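Long-range contacts in vestitone reductase (PDB 2P4H), which catalyses the stereospecific, NADPH-dependent reduction of (3R)-vestitone, the penultimate step in making the defence compound medicarpin in alfalfa: residues S63-F68 / I107-V112; D102-I107 / K169-F174; L187-G192 / T220-V225; S250-P255 / Y303-M308. All coordinates share one frame; numbering follows the deposited sequence.

How the contacts relate
Along the chain, contacts 1 and 2 alternate their segments, and contacts 3 and 4 then follow in series. Contacts 1 and 2 both use helix 95-111, share Ile107 and have centres about 10 Å apart. They lie on one side of the chain's centre, where helices pack beside the seven-stranded parallel Rossmann sheet that carries the predicted NADP(+) site. Contacts 3 and 4 lie on the opposite side, with centres about 8 Å apart. They meet in the smaller mixed sheet, where strands 219-226 and 252-255 are neighbours. Contacts 1 and 4 have centres about 35 Å apart, so the four sample both the nucleotide-binding core and the smaller sheet beyond it.

Contact 1 (S63-F68 / I107-V112)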
loop_
_atom_site.group_PDB
_atom_site.type_symbol
_atom_site.label_atom_id
_atom_site.label_comp_id
_atom_site.label_asym_id
_atom_site.label_seq_id
_atom_site.Cartn_x
_atom_site.Cartn_y
_atom_site.Cartn_z
ATOM N N SER A 63 12.821 -2.734 -14.559
ATOM C CA SER A 63 14.129 -2.105 -14.713
ATOM C C SER A 63 14.381 -1.361 -16.026
ATOM O O SER A 63 15.287 -0.533 -16.097
ATOM C CB SER A 63 15.232 -3.150 -14.516
ATOM O OG SER A 63 15.194 -3.695 -13.208
ATOM N N ASN A 64 13.595 -1.648 -17.061
ATOM C CA ASN A 64 13.789 -0.991 -18.356
ATOM C C ASN A 64 12.819 0.163 -18.579
ATOM O O ASN A 64 11.656 -0.048 -18.918
ATOM C CB ASN A 64 13.644 -2.004 -19.494
ATOM C CG ASN A 64 13.831 -1.373 -20.864
ATOM O OD1 ASN A 64 14.250 -0.220 -20.980
ATOM N ND2 ASN A 64 13.528 -2.134 -21.913
ATOM N N PRO A 65 13.294 1.406 -18.404
ATOM C CA PRO A 65 12.439 2.582 -18.591
ATOM C C PRO A 65 11.696 2.594 -19.926
ATOM O O PRO A 65 10.504 2.887 -19.980
ATOM C CB PRO A 65 13.421 3.747 -18.467
ATOM C CG PRO A 65 14.463 3.213 -17.534
ATOM C CD PRO A 65 14.665 1.807 -18.045
ATOM N N ASP A 66 12.399 2.270 -21.007
ATOM C CA ASP A 66 11.774 2.275 -22.322
ATOM C C ASP A 66 10.600 1.311 -22.455
ATOM O O ASP A 66 9.690 1.550 -23.246
ATOM C CB ASP A 66 12.804 1.959 -23.406
ATOM C CG ASP A 66 12.212 2.036 -24.798
ATOM O OD1 ASP A 66 11.856 3.153 -25.235
ATOM O OD2 ASP A 66 12.087 0.980 -25.449
ATOM N N SER A 67 10.613 0.223 -21.691
ATOM C CA SER A 67 9.529 -0.751 -21.767
ATOM C C SER A 67 8.213 -0.182 -21.230
ATOM O O SER A 67 7.159 -0.801 -21.383
ATOM C CB SER A 67 9.891 -2.026 -20.999
ATOM O OG SER A 67 9.773 -1.846 -19.597
ATOM N N PHE A 68 8.282 0.992 -20.603
ATOM C CA PHE A 68 7.095 1.653 -20.055
ATOM C C PHE A 68 6.591 2.793 -20.937
ATOM O O PHE A 68 5.531 3.359 -20.673
ATOM C CB PHE A 68 7.396 2.232 -18.668
ATOM C CG PHE A 68 7.489 1.202 -17.584
ATOM C CD1 PHE A 68 6.336 0.623 -17.057
ATOM C CD2 PHE A 68 8.727 0.805 -17.091
ATOM C CE1 PHE A 68 6.418 -0.340 -16.053
ATOM C CE2 PHE A 68 8.820 -0.157 -16.088
ATOM C CZ PHE A 68 7.662 -0.730 -15.569
ATOM N N ILE A 107 9.907 3.033 -14.156
ATOM C CA ILE A 107 8.816 3.793 -14.736
ATOM C C ILE A 107 8.927 5.292 -14.432
ATOM O O ILE A 107 8.406 6.122 -15.178
ATOM C CB ILE A 107 7.451 3.214 -14.280
ATOM C CG1 ILE A 107 6.314 3.913 -15.029
ATOM C CG2 ILE A 107 7.308 3.318 -12.763
ATOM C CD1 ILE A 107 4.965 3.250 -14.842
ATOM N N LEU A 108 9.618 5.650 -13.352
ATOM C CA LEU A 108 9.797 7.062 -13.029
ATOM C C LEU A 108 10.744 7.695 -14.063
ATOM O O LEU A 108 10.535 8.827 -14.504
ATOM C CB LEU A 108 10.366 7.222 -11.613
ATOM C CG LEU A 108 10.605 8.649 -11.108
ATOM C CD1 LEU A 108 9.309 9.453 -11.125
ATOM C CD2 LEU A 108 11.171 8.585 -9.696
ATOM N N LYS A 109 11.784 6.962 -14.451
ATOM C CA LYS A 109 12.720 7.464 -15.453
ATOM C C LYS A 109 11.982 7.660 -16.776
ATOM O O LYS A 109 12.236 8.616 -17.508
ATOM C CB LYS A 109 13.878 6.481 -15.643
ATOM C CG LYS A 109 14.860 6.445 -14.483
ATOM C CD LYS A 109 15.877 5.330 -14.663
ATOM C CE LYS A 109 16.881 5.301 -13.525
ATOM N NZ LYS A 109 17.834 4.163 -13.666
ATOM N N ALA A 110 11.058 6.752 -17.074
ATOM C CA ALA A 110 10.282 6.837 -18.308
ATOM C C ALA A 110 9.416 8.094 -18.320
ATOM O O ALA A 110 9.098 8.632 -19.382
ATOM C CB ALA A 110 9.402 5.601 -18.456
ATOM N N CYS A 111 9.047 8.555 -17.127
ATOM C CA CYS A 111 8.196 9.729 -16.952
ATOM C C CYS A 111 8.905 11.058 -17.205
ATOM O O CYS A 111 8.254 12.088 -17.376
ATOM C CB CYS A 111 7.605 9.722 -15.533
ATOM S SG CYS A 111 6.255 10.891 -15.232
ATOM N N VAL A 112 10.233 11.042 -17.224
ATOM C CA VAL A 112 10.986 12.270 -17.452
ATOM C C VAL A 112 10.543 12.935 -18.753
ATOM O O VAL A 112 10.492 12.293 -19.803
ATOM C CB VAL A 112 12.507 11.994 -17.512
ATOM C CG1 VAL A 112 13.258 13.265 -17.890
ATOM C CG2 VAL A 112 12.991 11.485 -16.162
#
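Pro65 and Ala110 bring the backbones closest, with 4.8 Å between their CA atoms, where the turn 63-68 lies against the last turns of helix 95-111. The main side-chain meeting is that of Phe68 with Ile107. Ile107 CB sits over the centre of the Phe68 ring, 3.8 Å from the centroid and only 6° off the ring normal. This is a CH-pi contact with the face. The two side chains cross at about a right angle. Ile107 CG1 is anti to the backbone N (chi1 -173°), which carries it past the CG and CD1 side of the ring. Its terminal CD1 then lies 3.7 Å from Phe68 CD1. Strand 3-7, with Cys5 and Thr7, and strand 77-80, with Ile78 and His80, also touch Ile107. The contact thus joins a connection after strand 55-57 to a helix of the Rossmann fold. The Phe68 side chain is about 9 Å from that of Gly8 in the predicted NADP(+) site. Ala110 CB sits against both Pro65 and Phe68. It is 3.3 Å from Pro65 O and 3.9 Å from Phe68 CB. Pro65 O is also the acceptor for Phe68 N, a bond that closes the turn just before helix 69-72. Toward the outside, Pro65 and Lys109 lie side by side and point the same way. Pro65 CG is 3.8 Å from Lys109 CB and equally close to Lys109 CD, so the ring rests on the aliphatic part of the extended lysine. Within the turn, Asn64 O accepts from both Ser67 N and Ser67 OG, and Ser67 OG also bonds Asp61 N.

Contact 2 (D102-I107 / K169-F174)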
loop_
_atom_site.group_PDB
_atom_site.type_symbol
_atom_site.label_atom_id
_atom_site.label_comp_id
_atom_site.label_asym_id
_atom_site.label_seq_id
_atom_site.Cartn_x
_atom_site.Cartn_y
_atom_site.Cartn_z
ATOM N N ASP A 102 16.467 0.062 -9.220
ATOM C CA ASP A 102 16.062 0.005 -10.620
ATOM C C ASP A 102 14.558 -0.229 -10.775
ATOM O O ASP A 102 13.921 0.366 -11.644
ATOM C CB ASP A 102 16.839 -1.101 -11.343
ATOM C CG ASP A 102 18.315 -0.774 -11.492
ATOM O OD1 ASP A 102 18.834 0.019 -10.678
ATOM O OD2 ASP A 102 18.963 -1.318 -12.414
ATOM N N GLY A 103 13.996 -1.088 -9.929
ATOM C CA GLY A 103 12.574 -1.380 -9.999
ATOM C C GLY A 103 11.713 -0.210 -9.560
ATOM O O GLY A 103 10.616 0.007 -10.078
ATOM N N ALA A 104 12.210 0.545 -8.590
ATOM C CA ALA A 104 11.479 1.701 -8.098
ATOM C C ALA A 104 11.556 2.838 -9.111
ATOM O O ALA A 104 10.577 3.555 -9.323
ATOM C CB ALA A 104 12.064 2.160 -6.769
ATOM N N LEU A 105 12.716 2.979 -9.751
ATOM C CA LEU A 105 12.943 4.062 -10.704
ATOM C C LEU A 105 12.607 3.834 -12.171
ATOM O O LEU A 105 12.465 4.803 -12.912
ATOM C CB LEU A 105 14.400 4.525 -10.624
ATOM C CG LEU A 105 14.899 5.057 -9.280
ATOM C CD1 LEU A 105 16.352 5.482 -9.421
ATOM C CD2 LEU A 105 14.045 6.229 -8.829
ATOM N N GLY A 106 12.484 2.579 -12.591
ATOM C CA GLY A 106 12.199 2.288 -13.989
ATOM C C GLY A 106 11.132 3.141 -14.650
ATOM O O GLY A 106 11.399 3.895 -15.596
ATOM N N ILE A 107 9.907 3.033 -14.156
ATOM C CA ILE A 107 8.816 3.793 -14.736
ATOM C C ILE A 107 8.927 5.292 -14.432
ATOM O O ILE A 107 8.406 6.122 -15.178
ATOM C CB ILE A 107 7.451 3.214 -14.280
ATOM C CG1 ILE A 107 6.314 3.913 -15.029
ATOM C CG2 ILE A 107 7.308 3.318 -12.763
ATOM C CD1 ILE A 107 4.965 3.250 -14.842
ATOM N N LYS A 169 13.569 6.380 -0.915
ATOM C CA LYS A 169 14.567 7.439 -0.940
ATOM C C LYS A 169 15.000 7.719 -2.373
ATOM O O LYS A 169 15.148 8.875 -2.765
ATOM C CB LYS A 169 15.787 7.060 -0.096
ATOM C CG LYS A 169 15.530 7.094 1.398
ATOM C CD LYS A 169 16.822 6.943 2.184
ATOM C CE LYS A 169 16.590 7.141 3.676
ATOM N NZ LYS A 169 17.874 7.096 4.434
ATOM N N ALA A 170 15.189 6.664 -3.157
ATOM C CA ALA A 170 15.614 6.824 -4.544
ATOM C C ALA A 170 14.559 7.570 -5.357
ATOM O O ALA A 170 14.885 8.443 -6.165
ATOM C CB ALA A 170 15.896 5.462 -5.164
ATOM N N VAL A 171 13.296 7.229 -5.137
ATOM C CA VAL A 171 12.198 7.873 -5.848
ATOM C C VAL A 171 12.121 9.368 -5.528
ATOM O O VAL A 171 12.006 10.203 -6.426
ATOM C CB VAL A 171 10.849 7.192 -5.494
ATOM C CG1 VAL A 171 9.680 8.039 -5.976
ATOM C CG2 VAL A 171 10.791 5.813 -6.139
ATOM N N LEU A 172 12.189 9.711 -4.247
ATOM C CA LEU A 172 12.120 11.111 -3.847
ATOM C C LEU A 172 13.289 11.909 -4.421
ATOM O O LEU A 172 13.108 13.016 -4.932
ATOM C CB LEU A 172 12.105 11.213 -2.320
ATOM C CG LEU A 172 10.832 10.690 -1.646
ATOM C CD1 LEU A 172 11.088 10.470 -0.168
ATOM C CD2 LEU A 172 9.692 11.682 -1.862
ATOM N N GLU A 173 14.490 11.344 -4.344
ATOM C CA GLU A 173 15.670 12.028 -4.854
ATOM C C GLU A 173 15.615 12.223 -6.363
ATOM O O GLU A 173 15.874 13.320 -6.859
ATOM C CB GLU A 173 16.931 11.251 -4.490
ATOM C CG GLU A 173 18.219 11.940 -4.912
ATOM C CD GLU A 173 18.353 13.333 -4.322
ATOM O OE1 GLU A 173 18.282 13.466 -3.082
ATOM O OE2 GLU A 173 18.532 14.296 -5.097
ATOM N N PHE A 174 15.282 11.164 -7.091
ATOM C CA PHE A 174 15.206 11.252 -8.544
ATOM C C PHE A 174 14.143 12.260 -8.961
ATOM O O PHE A 174 14.362 13.070 -9.858
ATOM C CB PHE A 174 14.882 9.890 -9.155
ATOM C CG PHE A 174 14.955 9.873 -10.656
ATOM C CD1 PHE A 174 16.151 9.589 -11.303
ATOM C CD2 PHE A 174 13.832 10.176 -11.421
ATOM C CE1 PHE A 174 16.232 9.606 -12.696
ATOM C CE2 PHE A 174 13.898 10.197 -12.813
ATOM C CZ PHE A 174 15.102 9.911 -13.452
#
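Leu105 has CG anti to its carbonyl carbon (chi1 -60°), and chi2 of -179° places CD1 anti to CA; the other branch, CD2, makes the touch with helix 158-177. Leu105 CD2 reaches backbone and side chains alike. It lies 3.6 Å from Ala170 O and 3.9 Å from Val171 CA. On the far helix it also meets Phe174 CB at 3.8 Å, and approaches the Phe174 ring obliquely. Ala170 CB, at 4.2 Å from Leu105 CD2, adds a looser contact. One methyl group therefore sits among three residues spread over about one helical turn. The second point of touch is smaller. Val171 CG2 lies beside Ala104, 3.9 Å from Ala104 CB and as far from Ala104 O. The contact across the two segments is apolar. The short segments run in the same general direction, with a crossing angle of -34° and axes 9.2 Å apart at closest. Such a pair is characteristic of helices covering one side of a parallel Rossmann sheet. Underneath, Ala104 and Val171 both rest on Tyr122 of strand 119-125. Later in helix 95-111, Leu108 packs on Val171 and Phe174; earlier in it, Val101 packs on Ala170.

Contact 3 (L187-G192 / T220-V225)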
loop_
_atom_site.group_PDB
_atom_site.type_symbol
_atom_site.label_atom_id
_atom_site.label_comp_id
_atom_site.label_asym_id
_atom_site.label_seq_id
_atom_site.Cartn_x
_atom_site.Cartn_y
_atom_site.Cartn_z
ATOM N N LEU A 187 2.311 3.554 3.617
ATOM C CA LEU A 187 1.171 2.716 3.962
ATOM C C LEU A 187 1.415 1.663 5.029
ATOM O O LEU A 187 2.410 0.944 4.999
ATOM C CB LEU A 187 0.647 2.037 2.691
ATOM C CG LEU A 187 0.271 2.987 1.550
ATOM C CD1 LEU A 187 -0.033 2.191 0.290
ATOM C CD2 LEU A 187 -0.928 3.823 1.954
ATOM N N PRO A 188 0.489 1.559 5.991
ATOM C CA PRO A 188 0.549 0.598 7.096
ATOM C C PRO A 188 -0.117 -0.697 6.615
ATOM O O PRO A 188 -0.045 -1.027 5.431
ATOM C CB PRO A 188 -0.254 1.303 8.178
ATOM C CG PRO A 188 -1.374 1.907 7.378
ATOM C CD PRO A 188 -0.675 2.456 6.137
ATOM N N PHE A 189 -0.748 -1.442 7.517
ATOM C CA PHE A 189 -1.447 -2.657 7.100
ATOM C C PHE A 189 -2.672 -2.197 6.309
ATOM O O PHE A 189 -3.526 -1.484 6.842
ATOM C CB PHE A 189 -1.906 -3.466 8.317
ATOM C CG PHE A 189 -0.825 -4.298 8.943
ATOM C CD1 PHE A 189 -0.646 -5.625 8.568
ATOM C CD2 PHE A 189 0.012 -3.759 9.916
ATOM C CE1 PHE A 189 0.352 -6.406 9.154
ATOM C CE2 PHE A 189 1.012 -4.531 10.506
ATOM C CZ PHE A 189 1.181 -5.856 10.124
ATOM N N ILE A 190 -2.744 -2.588 5.039
ATOM C CA ILE A 190 -3.867 -2.225 4.169
ATOM C C ILE A 190 -4.916 -3.331 4.265
ATOM O O ILE A 190 -4.628 -4.498 3.981
ATOM C CB ILE A 190 -3.388 -2.073 2.719
ATOM C CG1 ILE A 190 -2.253 -1.045 2.659
ATOM C CG2 ILE A 190 -4.547 -1.648 1.827
ATOM C CD1 ILE A 190 -1.547 -1.009 1.323
ATOM N N VAL A 191 -6.135 -2.958 4.648
ATOM C CA VAL A 191 -7.201 -3.935 4.863
ATOM C C VAL A 191 -8.555 -3.509 4.291
ATOM O O VAL A 191 -8.893 -2.329 4.287
ATOM C CB VAL A 191 -7.355 -4.181 6.392
ATOM C CG1 VAL A 191 -8.454 -5.199 6.675
ATOM C CG2 VAL A 191 -6.021 -4.649 6.973
ATOM N N GLY A 192 -9.326 -4.486 3.816
ATOM C CA GLY A 192 -10.649 -4.215 3.271
ATOM C C GLY A 192 -11.076 -5.343 2.357
ATOM O O GLY A 192 -10.617 -6.474 2.510
ATOM N N THR A 220 1.276 -6.791 18.002
ATOM C CA THR A 220 0.265 -6.584 19.031
ATOM C C THR A 220 -0.346 -5.179 19.030
ATOM O O THR A 220 -1.201 -4.865 19.853
ATOM C CB THR A 220 0.814 -6.936 20.421
ATOM O OG1 THR A 220 2.084 -6.303 20.608
ATOM C CG2 THR A 220 0.968 -8.453 20.552
ATOM N N ARG A 221 0.126 -4.326 18.127
ATOM C CA ARG A 221 -0.455 -2.998 17.932
ATOM C C ARG A 221 -0.221 -2.730 16.459
ATOM O O ARG A 221 0.920 -2.652 15.998
ATOM C CB ARG A 221 0.187 -1.904 18.788
ATOM C CG ARG A 221 -0.579 -0.582 18.650
ATOM C CD ARG A 221 -0.114 0.459 19.645
ATOM N NE ARG A 221 1.272 0.841 19.402
ATOM C CZ ARG A 221 2.077 1.359 20.323
ATOM N NH1 ARG A 221 1.633 1.560 21.558
ATOM N NH2 ARG A 221 3.325 1.678 20.010
ATOM N N PHE A 222 -1.322 -2.602 15.728
ATOM C CA PHE A 222 -1.300 -2.433 14.281
ATOM C C PHE A 222 -1.599 -1.041 13.745
ATOM O O PHE A 222 -2.614 -0.448 14.124
ATOM C CB PHE A 222 -2.362 -3.343 13.633
ATOM C CG PHE A 222 -2.222 -4.812 13.937
ATOM C CD1 PHE A 222 -1.801 -5.689 12.945
ATOM C CD2 PHE A 222 -2.573 -5.330 15.182
ATOM C CE1 PHE A 222 -1.737 -7.063 13.179
ATOM C CE2 PHE A 222 -2.510 -6.710 15.426
ATOM C CZ PHE A 222 -2.092 -7.570 14.417
ATOM N N HIS A 223 -0.734 -0.509 12.879
ATOM C CA HIS A 223 -1.085 0.742 12.213
ATOM C C HIS A 223 -1.856 0.202 10.996
ATOM O O HIS A 223 -1.433 -0.775 10.362
ATOM C CB HIS A 223 0.130 1.625 11.826
ATOM C CG HIS A 223 1.384 0.891 11.450
ATOM N ND1 HIS A 223 2.620 1.284 11.919
ATOM C CD2 HIS A 223 1.620 -0.105 10.562
ATOM C CE1 HIS A 223 3.563 0.567 11.334
ATOM N NE2 HIS A 223 2.983 -0.284 10.506
ATOM N N MET A 224 -3.007 0.802 10.698
ATOM C CA MET A 224 -3.869 0.302 9.626
ATOM C C MET A 224 -4.575 1.377 8.805
ATOM O O MET A 224 -4.659 2.536 9.217
ATOM C CB MET A 224 -4.945 -0.611 10.240
ATOM C CG MET A 224 -4.429 -1.609 11.281
ATOM S SD MET A 224 -5.739 -2.617 12.019
ATOM C CE MET A 224 -6.011 -3.780 10.692
ATOM N N VAL A 225 -5.093 0.967 7.647
ATOM C CA VAL A 225 -5.841 1.850 6.752
ATOM C C VAL A 225 -6.773 0.999 5.889
ATOM O O VAL A 225 -6.469 -0.155 5.595
ATOM C CB VAL A 225 -4.897 2.676 5.823
ATOM C CG1 VAL A 225 -4.167 1.759 4.847
ATOM C CG2 VAL A 225 -5.696 3.735 5.071
#
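Phe189 and Phe222 form the aromatic part of an apolar centre, an edge-to-face pair with ring centroids 5.3 Å apart and planes at 66°. Phe222 CD1 stands over one face of the Phe189 ring, displaced toward the rim. Beyond this pair, the bent Met224 chain brings CE within 3.8 Å of Val191 CG2. On the side of Ile190 and Val225, Val225 CG1 meets Ile190 CG1 and Pro188 CG, the latter at 3.8 Å. His223 CG lies between its backbone N and carbonyl carbon (chi1 33°), and the ring comes close to Pro188, with His223 CD2 3.3 Å from Pro188 CB. His223 ND1 bonds Pro287 O. An alanine at Phe189 would probably leave the Phe222 edge without an aromatic face and remove the ring edge that lies against His223 O. The polar edge is the backbone of two parallel strands. Phe189 N donates to His223 O at 3.0 Å, with the donor tilted 33° from the carbonyl plane. Val225 N then bonds Phe189 O, and Val191 N bonds Val225 O, the last nearly straight. Main-chain bonds thus set the parallel register of these two strands within the mixed sheet, while apolar groups fill both of its faces.

Contact 4 (S250-P255 / Y303-M308); sequences SPFIVP and YTIEDM
Phe252 is the bump of this contact, and its ring enters a hollow made by Ile305, Met308 and the backbone just before helix 305-319. Ile305 CG1 lies over one face of the ring, 3.5 Å from the centroid and offset toward the rim, in a CH-pi contact. Pro251 CG covers the opposite face over its centre. The ring is thus held between the proline just before its strand and an isoleucine of the helix. Its rim is filled too. Phe252 CZ reaches Tyr303 O at 3.3 Å, in the plane of the ring. Met308 SD meets the edge at Phe252 CD2, 3.8 Å away, as a Met-aromatic contact. Met308 CG is anti to the backbone N (chi1 178°), and the bend at chi3 places CE 3.9 Å from Phe252 CD2 as well. An alanine at Phe252 would probably open a gap between Pro251 and Ile305 and leave the Met308 sulfur without its aromatic partner. A second, smaller bump is the end of Ile305. Its CD1 meets Val254 CG2 tip to tip at 4.0 Å. The helix start that shapes the hollow is fixed by a capping box. Thr304 OG1 accepts from Asp307 N, and Thr304 N donates to Asp307 OD2 at 2.9 Å, from above the carboxylate plane. Strand 252-255 is antiparallel to strand 219-226, whose Met224 also touches Met308. Helix 256-266 adds Leu262 on Ile305 and Met259 on Val254.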
loop_
_atom_site.group_PDB
_atom_site.type_symbol
_atom_site.label_atom_id
_atom_site.label_comp_id
_atom_site.label_asym_id
_atom_site.label_seq_id
_atom_site.Cartn_x
_atom_site.Cartn_y
_atom_site.Cartn_z
ATOM N N SER A 250 -2.204 6.521 7.255
ATOM C CA SER A 250 -2.406 5.541 8.318
ATOM C C SER A 250 -3.294 6.145 9.404
ATOM O O SER A 250 -2.812 6.523 10.471
ATOM C CB SER A 250 -1.015 5.216 8.875
ATOM O OG SER A 250 -1.020 4.212 9.859
ATOM N N PRO A 251 -4.611 6.212 9.156
ATOM C CA PRO A 251 -5.561 6.787 10.114
ATOM C C PRO A 251 -5.841 6.009 11.390
ATOM O O PRO A 251 -6.387 6.565 12.346
ATOM C CB PRO A 251 -6.822 6.953 9.275
ATOM C CG PRO A 251 -6.778 5.735 8.402
ATOM C CD PRO A 251 -5.317 5.701 7.964
ATOM N N PHE A 252 -5.477 4.732 11.415
ATOM C CA PHE A 252 -5.758 3.908 12.581
ATOM C C PHE A 252 -4.531 3.330 13.273
ATOM O O PHE A 252 -3.547 2.970 12.625
ATOM C CB PHE A 252 -6.666 2.724 12.196
ATOM C CG PHE A 252 -7.813 3.078 11.282
ATOM C CD1 PHE A 252 -8.629 4.177 11.541
ATOM C CD2 PHE A 252 -8.106 2.272 10.184
ATOM C CE1 PHE A 252 -9.725 4.465 10.717
ATOM C CE2 PHE A 252 -9.197 2.549 9.360
ATOM C CZ PHE A 252 -10.007 3.647 9.628
ATOM N N ILE A 253 -4.600 3.252 14.597
ATOM C CA ILE A 253 -3.556 2.621 15.396
ATOM C C ILE A 253 -4.398 1.756 16.333
ATOM O O ILE A 253 -5.192 2.255 17.138
ATOM C CB ILE A 253 -2.640 3.650 16.117
ATOM C CG1 ILE A 253 -1.519 2.900 16.838
ATOM C CG2 ILE A 253 -3.436 4.548 17.045
ATOM C CD1 ILE A 253 -0.625 2.084 15.902
ATOM N N VAL A 254 -4.235 0.443 16.188
ATOM C CA VAL A 254 -5.063 -0.522 16.895
ATOM C C VAL A 254 -4.396 -1.575 17.764
ATOM O O VAL A 254 -3.810 -2.534 17.255
ATOM C CB VAL A 254 -5.944 -1.268 15.858
ATOM C CG1 VAL A 254 -7.009 -2.091 16.559
ATOM C CG2 VAL A 254 -6.567 -0.263 14.886
ATOM N N PRO A 255 -4.482 -1.417 19.093
ATOM C CA PRO A 255 -3.875 -2.410 19.982
ATOM C C PRO A 255 -4.663 -3.706 19.805
ATOM O O PRO A 255 -5.873 -3.672 19.572
ATOM C CB PRO A 255 -4.082 -1.808 21.369
ATOM C CG PRO A 255 -4.079 -0.330 21.107
ATOM C CD PRO A 255 -4.913 -0.225 19.848
ATOM N N TYR A 303 -13.724 5.745 5.583
ATOM C CA TYR A 303 -14.033 4.560 6.374
ATOM C C TYR A 303 -13.561 4.530 7.819
ATOM O O TYR A 303 -12.552 5.132 8.178
ATOM C CB TYR A 303 -13.488 3.337 5.640
ATOM C CG TYR A 303 -14.001 3.235 4.228
ATOM C CD1 TYR A 303 -15.246 2.666 3.960
ATOM C CD2 TYR A 303 -13.264 3.738 3.157
ATOM C CE1 TYR A 303 -15.741 2.599 2.664
ATOM C CE2 TYR A 303 -13.752 3.680 1.854
ATOM C CZ TYR A 303 -14.991 3.107 1.615
ATOM O OH TYR A 303 -15.474 3.036 0.331
ATOM N N THR A 304 -14.312 3.801 8.638
ATOM C CA THR A 304 -13.996 3.637 10.046
ATOM C C THR A 304 -13.279 2.304 10.236
ATOM O O THR A 304 -13.217 1.480 9.317
ATOM C CB THR A 304 -15.273 3.592 10.900
ATOM O OG1 THR A 304 -16.044 2.441 10.526
ATOM C CG2 THR A 304 -16.107 4.850 10.689
ATOM N N ILE A 305 -12.744 2.097 11.432
ATOM C CA ILE A 305 -12.067 0.851 11.752
ATOM C C ILE A 305 -13.067 -0.297 11.602
ATOM O O ILE A 305 -12.727 -1.367 11.095
ATOM C CB ILE A 305 -11.511 0.875 13.193
ATOM C CG1 ILE A 305 -10.323 1.837 13.277
ATOM C CG2 ILE A 305 -11.094 -0.525 13.618
ATOM C CD1 ILE A 305 -9.777 2.031 14.687
ATOM N N GLU A 306 -14.307 -0.075 12.028
ATOM C CA GLU A 306 -15.328 -1.109 11.912
ATOM C C GLU A 306 -15.592 -1.458 10.445
ATOM O O GLU A 306 -15.740 -2.634 10.103
ATOM C CB GLU A 306 -16.620 -0.660 12.606
ATOM C CG GLU A 306 -16.476 -0.495 14.119
ATOM C CD GLU A 306 -16.175 0.937 14.553
ATOM O OE1 GLU A 306 -15.316 1.606 13.935
ATOM O OE2 GLU A 306 -16.796 1.393 15.536
ATOM N N ASP A 307 -15.638 -0.446 9.579
ATOM C CA ASP A 307 -15.862 -0.673 8.149
ATOM C C ASP A 307 -14.739 -1.528 7.573
ATOM O O ASP A 307 -14.971 -2.452 6.793
ATOM C CB ASP A 307 -15.874 0.639 7.355
ATOM C CG ASP A 307 -17.030 1.545 7.711
ATOM O OD1 ASP A 307 -18.104 1.038 8.099
ATOM O OD2 ASP A 307 -16.860 2.776 7.571
ATOM N N MET A 308 -13.512 -1.188 7.952
ATOM C CA MET A 308 -12.332 -1.897 7.474
ATOM C C MET A 308 -12.375 -3.385 7.812
ATOM O O MET A 308 -12.180 -4.236 6.938
ATOM C CB MET A 308 -11.084 -1.250 8.073
ATOM C CG MET A 308 -9.780 -1.921 7.688
ATOM S SD MET A 308 -8.387 -1.184 8.555
ATOM C CE MET A 308 -8.800 -1.587 10.248
#